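Local coordinates for protein Esterase/lipase (Lactobacillus rhamnosus, PDB 4N5H) that probably hydrolyses carboxylic esters, and may transfer their acyl groups, as a serine esterase of the alpha/beta-hydrolase fold, at residues E29-D34 / Y88-A93; G75-G80 / G197-M202; H139-G144 / L295-T300; V180-P185 / Q250-V255; H278-Q283 / I291-E296. The protein carries 1 engineered substitution. One frame throughout, in Å; residues are numbered along the deposited sequence.

Interaction 1 of 5, residues E29-D34 / Y88-A93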
# COMPACT_ATOMS: atom_id res chain seq x y z
N GLU A 29 2.05 -12.11 2.11
CA GLU A 29 1.29 -13.25 1.69
C GLU A 29 0.34 -12.90 0.59
O GLU A 29 -0.38 -11.84 0.64
CB GLU A 29 0.54 -13.81 2.91
CG GLU A 29 -0.08 -15.16 2.66
CD GLU A 29 -1.05 -15.66 3.72
OE1 GLU A 29 -1.52 -14.93 4.63
OE2 GLU A 29 -1.38 -16.86 3.61
N ARG A 30 0.20 -13.82 -0.38
CA ARG A 30 -0.87 -13.75 -1.34
C ARG A 30 -2.23 -13.66 -0.66
O ARG A 30 -2.49 -14.37 0.32
CB ARG A 30 -0.88 -15.01 -2.20
CG ARG A 30 -1.80 -14.95 -3.42
CD ARG A 30 -1.68 -16.26 -4.16
NE ARG A 30 -2.78 -16.41 -5.09
CZ ARG A 30 -3.14 -17.54 -5.60
NH1 ARG A 30 -2.42 -18.64 -5.37
NH2 ARG A 30 -4.22 -17.58 -6.42
N VAL A 31 -3.10 -12.82 -1.19
CA VAL A 31 -4.49 -12.72 -0.67
C VAL A 31 -5.44 -13.48 -1.54
O VAL A 31 -5.37 -13.35 -2.75
CB VAL A 31 -4.88 -11.26 -0.64
CG1 VAL A 31 -6.27 -11.09 -0.19
CG2 VAL A 31 -3.92 -10.44 0.22
N PRO A 32 -6.42 -14.21 -0.94
CA PRO A 32 -7.34 -14.94 -1.79
C PRO A 32 -8.15 -13.95 -2.64
O PRO A 32 -8.59 -12.98 -2.12
CB PRO A 32 -8.20 -15.76 -0.78
CG PRO A 32 -7.40 -15.80 0.41
CD PRO A 32 -6.57 -14.56 0.49
N GLU A 33 -8.30 -14.26 -3.89
CA GLU A 33 -9.01 -13.38 -4.81
C GLU A 33 -10.54 -13.75 -4.86
O GLU A 33 -11.03 -14.81 -4.38
CB GLU A 33 -8.49 -13.58 -6.26
CG GLU A 33 -6.98 -13.44 -6.49
CD GLU A 33 -6.49 -14.18 -7.75
OE1 GLU A 33 -6.05 -15.35 -7.65
OE2 GLU A 33 -6.55 -13.58 -8.86
N ASP A 34 -11.28 -12.83 -5.44
CA ASP A 34 -12.67 -13.13 -5.73
C ASP A 34 -13.55 -13.26 -4.49
O ASP A 34 -14.41 -14.11 -4.38
CB ASP A 34 -12.79 -14.34 -6.61
CG ASP A 34 -11.94 -14.20 -7.91
OD1 ASP A 34 -11.96 -13.11 -8.53
OD2 ASP A 34 -11.30 -15.21 -8.24
N TYR A 88 -7.40 -16.46 5.93
CA TYR A 88 -8.03 -17.79 6.07
C TYR A 88 -9.52 -17.69 5.85
O TYR A 88 -10.11 -18.48 5.10
CB TYR A 88 -7.76 -18.32 7.46
CG TYR A 88 -8.44 -19.59 7.90
CD1 TYR A 88 -9.42 -19.56 8.87
CD2 TYR A 88 -8.10 -20.83 7.36
CE1 TYR A 88 -10.03 -20.69 9.33
CE2 TYR A 88 -8.69 -21.98 7.83
CZ TYR A 88 -9.61 -21.93 8.86
OH TYR A 88 -10.21 -23.05 9.38
N CYS A 89 -10.15 -16.69 6.46
CA CYS A 89 -11.59 -16.47 6.24
C CYS A 89 -11.91 -16.18 4.79
O CYS A 89 -12.91 -16.68 4.26
CB CYS A 89 -12.13 -15.39 7.16
SG CYS A 89 -12.22 -15.87 8.92
N ARG A 90 -11.12 -15.31 4.13
CA ARG A 90 -11.37 -15.06 2.70
C ARG A 90 -11.26 -16.35 1.90
O ARG A 90 -12.05 -16.61 0.96
CB ARG A 90 -10.33 -14.08 2.16
CG ARG A 90 -10.44 -12.65 2.67
CD ARG A 90 -9.18 -11.83 2.37
NE ARG A 90 -9.45 -10.44 2.73
CZ ARG A 90 -8.51 -9.57 3.23
NH1 ARG A 90 -7.24 -9.88 3.37
NH2 ARG A 90 -8.86 -8.35 3.53
N TYR A 91 -10.25 -17.16 2.22
CA TYR A 91 -10.11 -18.43 1.50
C TYR A 91 -11.40 -19.27 1.62
O TYR A 91 -11.95 -19.76 0.63
CB TYR A 91 -8.88 -19.30 1.88
CG TYR A 91 -8.93 -20.57 1.11
CD1 TYR A 91 -8.60 -20.58 -0.27
CD2 TYR A 91 -9.34 -21.76 1.72
CE1 TYR A 91 -8.73 -21.74 -0.99
CE2 TYR A 91 -9.46 -22.92 0.95
CZ TYR A 91 -9.18 -22.88 -0.38
OH TYR A 91 -9.24 -24.04 -1.15
N LEU A 92 -11.85 -19.45 2.83
CA LEU A 92 -13.06 -20.27 2.98
C LEU A 92 -14.22 -19.66 2.21
O LEU A 92 -14.96 -20.38 1.54
CB LEU A 92 -13.36 -20.45 4.46
CG LEU A 92 -12.30 -21.06 5.34
CD1 LEU A 92 -12.73 -21.05 6.80
CD2 LEU A 92 -11.96 -22.47 4.80
N ALA A 93 -14.42 -18.35 2.30
CA ALA A 93 -15.51 -17.68 1.57
C ALA A 93 -15.39 -17.87 0.05
O ALA A 93 -16.41 -18.08 -0.62
CB ALA A 93 -15.52 -16.15 1.88
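Pro32 sets its ring against the backbone of helix 86-94, where CG comes 3.6 Å from Tyr91 N. The same ring carbon is 3.8 Å from Arg90 CB, the ring standing at about a right angle to the arginine chain, and it also touches Tyr91 CB at 4.1 Å. From that CB, Tyr91 turns away: CG stands anti to the backbone N (chi1 177°), which carries the phenol off the proline and toward Trp285 and helix 288-311. Arg90 takes the other course and runs extended past the loop. Its CD and NH1 each lie 3.9 Å from Val31 CG1, a contact less certain because Arg90 has two conformers; NH1 is hydrogen-bonded to Asn87 and the guanidinium makes a cation-pi contact with Trp37. Within the loop, Arg30 NH2 forms a salt bridge with Glu33 OE1 at 3.1 Å, the oxygen lying in the guanidinium plane. No hydrogen bond joins the two segments; van der Waals contacts lay the linker between helix 2-28 and strand 35-42 across a helix of the alpha/beta-hydrolase fold.

Interaction 2 of 5, residues G75-G80 / G197-M202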
# COMPACT_ATOMS: atom_id res chain seq x y z
N GLY A 75 -4.64 -16.68 19.58
CA GLY A 75 -3.82 -15.67 20.21
C GLY A 75 -3.75 -15.76 21.72
O GLY A 75 -3.56 -14.74 22.43
N GLY A 76 -3.79 -16.96 22.23
CA GLY A 76 -3.52 -17.16 23.64
C GLY A 76 -4.44 -16.50 24.61
O GLY A 76 -4.07 -16.23 25.78
N TRP A 77 -5.65 -16.11 24.18
CA TRP A 77 -6.64 -15.35 24.97
C TRP A 77 -6.32 -13.90 25.30
O TRP A 77 -7.20 -13.13 25.72
CB TRP A 77 -7.13 -16.17 26.22
CG TRP A 77 -7.51 -17.61 26.08
CD1 TRP A 77 -8.72 -18.09 25.70
CD2 TRP A 77 -6.69 -18.77 26.25
NE1 TRP A 77 -8.72 -19.40 25.65
CE2 TRP A 77 -7.49 -19.88 25.98
CE3 TRP A 77 -5.35 -18.96 26.64
CZ2 TRP A 77 -7.02 -21.22 26.08
CZ3 TRP A 77 -4.88 -20.23 26.77
CH2 TRP A 77 -5.71 -21.39 26.48
N PHE A 78 -5.06 -13.51 24.97
CA PHE A 78 -4.48 -12.20 25.26
C PHE A 78 -4.27 -11.31 24.03
O PHE A 78 -3.96 -10.12 24.13
CB PHE A 78 -3.07 -12.37 25.91
CG PHE A 78 -3.09 -12.64 27.41
CD1 PHE A 78 -3.18 -13.93 27.90
CD2 PHE A 78 -2.98 -11.57 28.31
CE1 PHE A 78 -3.14 -14.21 29.28
CE2 PHE A 78 -2.97 -11.86 29.69
CZ PHE A 78 -3.07 -13.14 30.14
N TYR A 79 -4.47 -11.89 22.84
CA TYR A 79 -4.01 -11.27 21.59
C TYR A 79 -5.03 -11.57 20.49
O TYR A 79 -5.64 -12.64 20.41
CB TYR A 79 -2.64 -11.81 21.16
CG TYR A 79 -2.14 -11.48 19.80
CD1 TYR A 79 -2.21 -12.39 18.79
CD2 TYR A 79 -1.71 -10.23 19.50
CE1 TYR A 79 -1.79 -12.08 17.53
CE2 TYR A 79 -1.33 -9.86 18.23
CZ TYR A 79 -1.36 -10.82 17.21
OH TYR A 79 -0.97 -10.53 15.88
N GLY A 80 -5.13 -10.61 19.58
CA GLY A 80 -5.84 -10.85 18.31
C GLY A 80 -7.06 -9.96 18.18
O GLY A 80 -7.48 -9.25 19.09
N GLY A 197 7.49 -24.53 26.11
CA GLY A 197 7.15 -23.32 25.33
C GLY A 197 6.78 -22.14 26.24
O GLY A 197 6.58 -22.34 27.47
N ASP A 198 6.67 -20.93 25.65
CA ASP A 198 6.23 -19.73 26.39
C ASP A 198 4.89 -19.92 27.18
O ASP A 198 4.86 -19.63 28.40
CB ASP A 198 6.17 -18.48 25.48
CG ASP A 198 7.56 -17.82 25.27
OD1 ASP A 198 8.59 -18.52 25.36
OD2 ASP A 198 7.62 -16.59 25.04
N MET A 199 3.83 -20.41 26.54
CA MET A 199 2.51 -20.49 27.22
C MET A 199 2.52 -21.45 28.38
O MET A 199 1.98 -21.14 29.46
CB MET A 199 1.43 -20.96 26.27
CG MET A 199 -0.00 -20.80 26.78
SD MET A 199 -1.21 -20.77 25.40
CE MET A 199 -0.38 -19.65 24.34
N SER A 200 3.12 -22.63 28.13
CA SER A 200 3.27 -23.68 29.14
C SER A 200 4.04 -23.17 30.40
O SER A 200 3.57 -23.35 31.54
CB SER A 200 3.93 -24.97 28.56
OG SER A 200 3.07 -25.60 27.59
N ASP A 201 5.19 -22.52 30.18
CA ASP A 201 5.98 -21.93 31.31
C ASP A 201 5.18 -20.92 32.16
O ASP A 201 5.28 -20.94 33.37
CB ASP A 201 7.19 -21.17 30.78
CG ASP A 201 8.21 -22.07 30.11
OD1 ASP A 201 8.15 -23.35 30.24
OD2 ASP A 201 9.05 -21.47 29.42
N MET A 202 4.39 -20.07 31.48
CA MET A 202 3.57 -19.03 32.10
C MET A 202 2.15 -19.50 32.46
O MET A 202 1.23 -18.70 32.63
CB MET A 202 3.43 -17.92 31.07
CG MET A 202 3.70 -16.55 31.62
SD MET A 202 5.26 -16.50 32.54
CE MET A 202 4.68 -15.11 33.53
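Gly76 and Trp77 end an HGGGW sequence, which in related esterases supplies backbone N-H groups to the oxyanion hole and probably does so here; both are touched by Met199 of helix 198-201. Trp77 and the methionine make a Met-aromatic contact. SD lies 5.1 Å from the centroid of the six-membered ring of Trp77 and 63° off its normal, an oblique approach at the CZ3 corner. The thioether reaches this far because Met199 CG is anti to the backbone N (chi1 -168°) and the chain stays extended until it bends at SD. The indole is also packed by Tyr206 and Leu210 of helix 203-211 and meets the ring of His150, while Trp77 O accepts a hydrogen bond from Gln115 NE2. The glycine turn is closed by Phe78 N bonding Gly75 O at 3.2 Å. Gly76 has a positive phi of 62°, and a beta carbon there would probably crowd the methionine methyl; as it is, Met199 CE rests 4.1 Å from Gly76 CA.

Interaction 3 of 5, residues H139-G144 / L295-T300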
# COMPACT_ATOMS: atom_id res chain seq x y z
N HIS A 139 -26.98 -24.87 8.08
CA HIS A 139 -25.76 -25.58 7.87
C HIS A 139 -24.65 -24.67 8.33
O HIS A 139 -24.28 -23.75 7.59
CB HIS A 139 -25.59 -25.89 6.45
CG HIS A 139 -26.73 -26.68 5.84
ND1 HIS A 139 -27.63 -26.09 4.98
CD2 HIS A 139 -27.19 -27.95 6.05
CE1 HIS A 139 -28.59 -26.94 4.66
NE2 HIS A 139 -28.32 -28.09 5.24
N VAL A 140 -24.07 -25.02 9.50
CA VAL A 140 -23.12 -24.13 10.20
C VAL A 140 -21.89 -24.94 10.58
O VAL A 140 -21.94 -25.90 11.35
CB VAL A 140 -23.69 -23.44 11.42
CG1 VAL A 140 -22.65 -22.52 12.12
CG2 VAL A 140 -24.92 -22.62 11.02
N LEU A 141 -20.73 -24.46 10.13
CA LEU A 141 -19.44 -24.98 10.55
C LEU A 141 -18.82 -23.97 11.57
O LEU A 141 -18.62 -22.81 11.20
CB LEU A 141 -18.50 -25.10 9.39
CG LEU A 141 -17.02 -25.38 9.64
CD1 LEU A 141 -16.79 -26.56 10.53
CD2 LEU A 141 -16.23 -25.52 8.35
N LEU A 142 -18.58 -24.41 12.79
CA LEU A 142 -17.91 -23.63 13.81
C LEU A 142 -16.45 -24.05 13.83
O LEU A 142 -16.18 -25.29 13.95
CB LEU A 142 -18.51 -23.86 15.14
CG LEU A 142 -17.89 -23.06 16.30
CD1 LEU A 142 -18.10 -21.58 16.14
CD2 LEU A 142 -18.43 -23.56 17.63
N THR A 143 -15.51 -23.11 13.71
CA THR A 143 -14.09 -23.45 13.71
C THR A 143 -13.33 -22.47 14.52
O THR A 143 -13.77 -21.34 14.65
CB THR A 143 -13.53 -23.62 12.33
OG1 THR A 143 -12.26 -24.25 12.42
CG2 THR A 143 -13.38 -22.29 11.68
N GLY A 144 -12.29 -22.96 15.14
CA GLY A 144 -11.35 -22.16 15.89
C GLY A 144 -9.97 -22.72 15.87
O GLY A 144 -9.79 -23.96 15.88
N LEU A 295 -9.90 -27.66 2.41
CA LEU A 295 -10.94 -28.32 1.55
C LEU A 295 -11.42 -29.59 2.22
O LEU A 295 -12.66 -29.87 2.14
CB LEU A 295 -10.41 -28.65 0.21
CG LEU A 295 -10.13 -27.47 -0.72
CD1 LEU A 295 -9.59 -27.90 -2.07
CD2 LEU A 295 -11.39 -26.61 -0.96
N GLU A 296 -10.55 -30.36 2.89
CA GLU A 296 -11.03 -31.56 3.54
C GLU A 296 -12.04 -31.25 4.64
O GLU A 296 -13.08 -31.90 4.81
CB GLU A 296 -9.88 -32.39 4.05
CG GLU A 296 -10.33 -33.71 4.62
CD GLU A 296 -9.17 -34.75 4.68
OE1 GLU A 296 -8.24 -34.68 3.82
OE2 GLU A 296 -9.21 -35.58 5.62
N MET A 297 -11.77 -30.20 5.39
CA MET A 297 -12.74 -29.64 6.35
C MET A 297 -14.06 -29.25 5.71
O MET A 297 -15.15 -29.64 6.23
CB MET A 297 -12.11 -28.50 7.10
CG MET A 297 -13.04 -27.84 8.11
SD MET A 297 -12.36 -26.35 8.88
CE MET A 297 -12.43 -25.15 7.49
N LEU A 298 -14.01 -28.51 4.62
CA LEU A 298 -15.24 -28.01 3.97
C LEU A 298 -16.00 -29.21 3.38
O LEU A 298 -17.26 -29.24 3.45
CB LEU A 298 -14.96 -26.97 2.90
CG LEU A 298 -14.41 -25.67 3.53
CD1 LEU A 298 -13.95 -24.80 2.35
CD2 LEU A 298 -15.43 -24.93 4.40
N ARG A 299 -15.25 -30.19 2.88
CA ARG A 299 -15.95 -31.39 2.35
C ARG A 299 -16.60 -32.24 3.45
O ARG A 299 -17.68 -32.83 3.20
CB ARG A 299 -15.05 -32.25 1.49
CG ARG A 299 -14.61 -31.61 0.19
CD ARG A 299 -15.73 -31.06 -0.69
NE ARG A 299 -16.25 -29.66 -0.45
CZ ARG A 299 -15.68 -28.56 -0.90
NH1 ARG A 299 -14.51 -28.68 -1.58
NH2 ARG A 299 -16.20 -27.35 -0.70
N THR A 300 -16.00 -32.33 4.63
CA THR A 300 -16.58 -33.02 5.74
C THR A 300 -17.88 -32.31 6.10
O THR A 300 -18.95 -32.96 6.36
CB THR A 300 -15.60 -33.05 6.90
OG1 THR A 300 -14.42 -33.72 6.46
CG2 THR A 300 -16.17 -33.75 8.16
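Strand 140-144 and helix 295-300 run in roughly opposed directions, their axes 142° apart and 10.3 Å at closest approach, with Leu141 and Leu298 nearest along the backbones. This is the C-terminal helix of an alpha/beta hydrolase lying on the central sheet, against the strand that leads into the probable nucleophile elbow. Met297 carries the contact. Its chain leaves the helix extended, CG anti to the backbone N (chi1 179°), then bends at the sulfur, wrapping CG, SD and CE round one methyl of Leu141; CE is 3.9 Å from Leu141 CD2. That methyl also meets Leu298 CD2 at 4.1 Å, so two helix residues close on it. SD is 4.1 Å from Thr143 OG1, a packing contact; the hydroxyl itself is hydrogen-bonded to Ala181 O on the adjoining strand. With an alanine in place of Met297, Leu141 CD2 would probably lose most of its cover from the helix, and a gap would open towards Tyr88 and Leu92, which the methionine also touches. One turn further on, Thr300 OG1 and Thr300 N reach Glu296 O from opposite faces of its carbonyl plane, at 2.8 and 3.0 Å.

Interaction 4 of 5, residues V180-P185 / Q250-V255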
# COMPACT_ATOMS: atom_id res chain seq x y z
N VAL A 180 -17.96 -29.07 14.23
CA VAL A 180 -17.06 -28.22 14.97
C VAL A 180 -15.64 -28.69 14.65
O VAL A 180 -15.19 -29.79 15.00
CB VAL A 180 -17.30 -28.27 16.44
CG1 VAL A 180 -16.39 -27.34 17.16
CG2 VAL A 180 -18.72 -27.91 16.80
N ALA A 181 -14.90 -27.81 13.96
CA ALA A 181 -13.53 -28.11 13.51
C ALA A 181 -12.50 -27.33 14.33
O ALA A 181 -12.55 -26.09 14.40
CB ALA A 181 -13.33 -27.80 12.08
N LEU A 182 -11.64 -28.07 14.99
CA LEU A 182 -10.64 -27.47 15.90
C LEU A 182 -9.29 -27.59 15.26
O LEU A 182 -8.85 -28.70 14.95
CB LEU A 182 -10.67 -28.13 17.24
CG LEU A 182 -12.04 -28.24 17.92
CD1 LEU A 182 -11.94 -29.04 19.21
CD2 LEU A 182 -12.72 -26.92 18.13
N VAL A 183 -8.58 -26.50 15.11
CA VAL A 183 -7.27 -26.51 14.50
C VAL A 183 -6.22 -26.27 15.62
O VAL A 183 -6.16 -25.19 16.16
CB VAL A 183 -7.10 -25.42 13.39
CG1 VAL A 183 -5.70 -25.37 12.79
CG2 VAL A 183 -8.10 -25.67 12.27
N CYS A 184 -5.39 -27.26 15.89
CA CYS A 184 -4.39 -27.22 16.94
C CYS A 184 -4.94 -26.61 18.23
O CYS A 184 -4.40 -25.65 18.77
CB CYS A 184 -3.12 -26.42 16.54
SG CYS A 184 -2.32 -27.09 15.05
N PRO A 185 -6.05 -27.18 18.72
CA PRO A 185 -6.69 -26.53 19.85
C PRO A 185 -5.85 -26.66 21.13
O PRO A 185 -5.11 -27.63 21.29
CB PRO A 185 -7.97 -27.32 20.07
CG PRO A 185 -7.63 -28.64 19.52
CD PRO A 185 -6.81 -28.34 18.27
N GLN A 250 -3.34 -34.72 21.38
CA GLN A 250 -3.33 -36.09 21.94
C GLN A 250 -4.25 -36.18 23.17
O GLN A 250 -5.01 -37.14 23.29
CB GLN A 250 -1.93 -36.54 22.36
CG GLN A 250 -1.00 -36.62 21.15
CD GLN A 250 0.36 -37.17 21.53
OE1 GLN A 250 1.15 -36.55 22.23
NE2 GLN A 250 0.65 -38.32 21.01
N ALA A 251 -4.19 -35.22 24.03
CA ALA A 251 -5.05 -35.18 25.23
C ALA A 251 -6.50 -35.10 24.84
O ALA A 251 -7.37 -35.81 25.40
CB ALA A 251 -4.70 -34.02 26.14
N LEU A 252 -6.84 -34.22 23.88
CA LEU A 252 -8.21 -34.15 23.41
C LEU A 252 -8.76 -35.41 22.80
O LEU A 252 -9.93 -35.76 23.00
CB LEU A 252 -8.37 -33.03 22.35
CG LEU A 252 -9.78 -32.75 21.97
CD1 LEU A 252 -10.67 -32.43 23.18
CD2 LEU A 252 -9.75 -31.46 21.08
N LEU A 253 -7.94 -36.16 22.06
CA LEU A 253 -8.45 -37.37 21.53
C LEU A 253 -8.92 -38.37 22.67
O LEU A 253 -9.90 -39.06 22.54
CB LEU A 253 -7.41 -38.06 20.67
CG LEU A 253 -7.09 -37.43 19.32
CD1 LEU A 253 -5.84 -38.13 18.78
CD2 LEU A 253 -8.26 -37.56 18.43
N LYS A 254 -8.14 -38.44 23.70
CA LYS A 254 -8.49 -39.28 24.82
C LYS A 254 -9.81 -38.83 25.45
O LYS A 254 -10.62 -39.64 25.84
CB LYS A 254 -7.38 -39.29 25.88
CG LYS A 254 -6.17 -40.05 25.41
CD LYS A 254 -5.03 -39.83 26.39
CE LYS A 254 -3.85 -40.62 25.91
NZ LYS A 254 -2.66 -39.90 26.42
N VAL A 255 -10.00 -37.52 25.59
CA VAL A 255 -11.32 -36.99 26.06
C VAL A 255 -12.46 -37.32 25.13
O VAL A 255 -13.56 -37.76 25.57
CB VAL A 255 -11.30 -35.46 26.27
CG1 VAL A 255 -12.68 -34.97 26.68
CG2 VAL A 255 -10.20 -35.10 27.23
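Strand 180-183 and the loop after it pass beside helix 250-255, the two backbones coming nearest at Pro185 and Leu252, whose CA atoms are 8.5 Å apart. In this alpha/beta-hydrolase fold the strand belongs to the central sheet, and the helix fills the connection between strands 235-240 and 263-268. Leu252 is the residue through which the helix touches the segment. Its CG stands anti to the backbone N (chi1 -171°), pointing the branch at the sheet. Leu182 extends to meet it, the two leucines crossing at about a right angle, and Ala152 and Ser153 of helix 147-158 lie against Leu182 as well. Leu237 and Phe235 of the neighbouring strand 235-240 touch Pro185 and Leu182 respectively, while Phe223 reaches Leu252. All three contacting residues are buried, and no polar bond crosses between the segments. The joint narrows to a single methyl group: Leu252 CD2 sits 3.8 Å from Leu182 CD1 and 3.9 Å from Pro185 CG.

Interaction 5 of 5, residues H278-Q283 / I291-E296. With IPA (isopropyl alcohol), chain D.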
# COMPACT_ATOMS: atom_id res chain seq x y z
N HIS A 278 2.32 -25.20 14.14
CA HIS A 278 1.07 -24.77 14.77
C HIS A 278 0.31 -23.89 13.84
O HIS A 278 0.83 -22.92 13.31
CB HIS A 278 1.46 -23.98 16.05
CG HIS A 278 0.32 -23.58 16.90
ND1 HIS A 278 -0.48 -24.52 17.52
CD2 HIS A 278 -0.11 -22.37 17.32
CE1 HIS A 278 -1.42 -23.88 18.21
NE2 HIS A 278 -1.18 -22.59 18.15
N VAL A 279 -0.95 -24.23 13.66
CA VAL A 279 -1.93 -23.52 12.89
C VAL A 279 -1.50 -23.12 11.49
O VAL A 279 -1.91 -22.08 10.98
CB VAL A 279 -2.57 -22.32 13.64
CG1 VAL A 279 -3.22 -22.79 14.95
CG2 VAL A 279 -1.64 -21.19 13.86
N PHE A 280 -0.73 -23.98 10.83
CA PHE A 280 -0.12 -23.60 9.53
C PHE A 280 -1.18 -23.33 8.48
O PHE A 280 -1.02 -22.44 7.66
CB PHE A 280 0.88 -24.68 9.01
CG PHE A 280 0.17 -25.89 8.47
CD1 PHE A 280 -0.29 -25.93 7.16
CD2 PHE A 280 -0.09 -27.02 9.30
CE1 PHE A 280 -1.02 -27.05 6.70
CE2 PHE A 280 -0.75 -28.13 8.85
CZ PHE A 280 -1.25 -28.16 7.51
N ASN A 281 -2.27 -24.06 8.57
CA ASN A 281 -3.37 -23.94 7.55
C ASN A 281 -4.23 -22.70 7.62
O ASN A 281 -4.94 -22.35 6.69
CB ASN A 281 -4.20 -25.21 7.49
CG ASN A 281 -4.89 -25.49 8.78
OD1 ASN A 281 -4.20 -25.69 9.82
ND2 ASN A 281 -6.18 -25.39 8.81
N VAL A 282 -4.17 -22.07 8.76
CA VAL A 282 -4.75 -20.77 9.02
C VAL A 282 -3.78 -19.61 8.63
O VAL A 282 -4.17 -18.58 8.00
CB VAL A 282 -5.10 -20.60 10.50
CG1 VAL A 282 -5.69 -19.21 10.81
CG2 VAL A 282 -6.17 -21.64 10.88
N GLN A 283 -2.51 -19.77 8.99
CA GLN A 283 -1.50 -18.74 8.69
C GLN A 283 -1.09 -18.66 7.24
O GLN A 283 -0.81 -17.55 6.79
CB GLN A 283 -0.26 -18.94 9.54
CG GLN A 283 -0.55 -18.74 10.99
CD GLN A 283 0.74 -18.92 11.85
OE1 GLN A 283 1.71 -19.58 11.46
NE2 GLN A 283 0.74 -18.13 12.97
N ILE A 291 -4.44 -25.88 1.59
CA ILE A 291 -5.57 -26.10 0.71
C ILE A 291 -6.15 -27.49 0.91
O ILE A 291 -7.39 -27.65 1.07
CB ILE A 291 -5.12 -25.90 -0.78
CG1 ILE A 291 -4.65 -24.54 -1.13
CG2 ILE A 291 -6.22 -26.40 -1.72
CD1 ILE A 291 -5.72 -23.53 -1.27
N GLU A 292 -5.30 -28.55 1.01
CA GLU A 292 -5.83 -29.88 1.19
C GLU A 292 -6.58 -29.99 2.50
O GLU A 292 -7.69 -30.54 2.52
CB GLU A 292 -4.67 -30.89 1.15
CG GLU A 292 -5.15 -32.31 1.40
CD GLU A 292 -4.01 -33.32 1.41
OE1 GLU A 292 -3.09 -33.20 0.56
OE2 GLU A 292 -4.06 -34.24 2.23
N THR A 293 -6.00 -29.44 3.57
CA THR A 293 -6.61 -29.48 4.92
C THR A 293 -7.97 -28.73 4.95
O THR A 293 -8.95 -29.24 5.45
CB THR A 293 -5.62 -28.91 5.92
OG1 THR A 293 -4.45 -29.73 5.93
CG2 THR A 293 -6.21 -28.85 7.27
N ASN A 294 -7.96 -27.51 4.42
CA ASN A 294 -9.09 -26.67 4.47
C ASN A 294 -10.25 -27.19 3.61
O ASN A 294 -11.43 -27.12 4.01
CB ASN A 294 -8.69 -25.23 4.20
CG ASN A 294 -7.76 -24.67 5.31
OD1 ASN A 294 -7.82 -25.09 6.45
ND2 ASN A 294 -6.95 -23.69 4.93
N LEU A 295 -9.90 -27.66 2.41
CA LEU A 295 -10.94 -28.32 1.55
C LEU A 295 -11.42 -29.59 2.22
O LEU A 295 -12.66 -29.87 2.14
CB LEU A 295 -10.41 -28.65 0.21
CG LEU A 295 -10.13 -27.47 -0.72
CD1 LEU A 295 -9.59 -27.90 -2.07
CD2 LEU A 295 -11.39 -26.61 -0.96
N GLU A 296 -10.55 -30.36 2.89
CA GLU A 296 -11.03 -31.56 3.54
C GLU A 296 -12.04 -31.25 4.64
O GLU A 296 -13.08 -31.90 4.81
CB GLU A 296 -9.88 -32.39 4.05
CG GLU A 296 -10.33 -33.71 4.62
CD GLU A 296 -9.17 -34.75 4.68
OE1 GLU A 296 -8.24 -34.68 3.82
OE2 GLU A 296 -9.21 -35.58 5.62
C1 IPA D . 0.34 -33.64 0.59
C2 IPA D . 0.32 -32.33 -0.21
C3 IPA D . 0.23 -32.61 -1.71
O2 IPA D . -0.78 -31.52 0.23
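Asn281 and Asn294 bind each other by two hydrogen bonds that tie the short helix 280-283 to the C-terminal helix 288-311. The first of these helices follows the loop bearing His278, which is hydrogen-bonded to Ser146 and Asp243 in what is probably the catalytic triad of this alpha/beta hydrolase. In one bond Asn281 ND2 donates to Asn294 OD1 at 2.9 Å, with an N-H...O angle of 173°; in the other, nearly as straight, Asn294 ND2 donates to Asn281 O at 3.0 Å. Each acceptor lies within a few degrees of the plane of the amide that donates to it, although the two amide planes are turned 47° apart. With a leucine in place of Asn294, the buried Asn281 amide N and backbone O would probably both lose these partners.

Van der Waals contacts flank the pair. Thr293 CG2, set anti to the backbone N, rests 3.8 Å from Asn281 ND2, the two side chains at about a right angle. Phe280 CZ is 3.9 Å from Thr293 OG1, a hydroxyl hydrogen-bonded to Glu289 O and to Trp268 NE1, the indole N-H being the donor in the second; Trp268 also meets the phenylalanine ring edge-to-face.

Glu292 is exposed and meets an isopropyl alcohol, probably from the crystallisation liquor. Its OE2 forms a salt bridge to Lys266, while Glu292 OE1 accepts a hydrogen bond of 2.9 Å from the alcohol O2.

Interactions 3 and 5 share Leu295 and Glu296 on helix 288-311, with centres 11 Å apart. Interaction 1 reaches the same helix from helix 86-94: Tyr91 OH is 3.4 Å from Leu295 CD2, and Tyr88 packs on Met297 and Asn294. Interactions 3 and 4 occupy neighbouring strands, joined by a probable hydrogen bond of 2.8 Å between Leu142 O and Ala181 N. Interaction 4 meets interaction 5 beside the probable triad, where Cys184 CB is 3.4 Å from His278 ND1. Interaction 2, in the probable oxyanion-hole loop, touches none of the others; its centre is 18 Å from that of interaction 4 and 21 Å from that of interaction 5, yet Met199 lies near the probable triad without touching it.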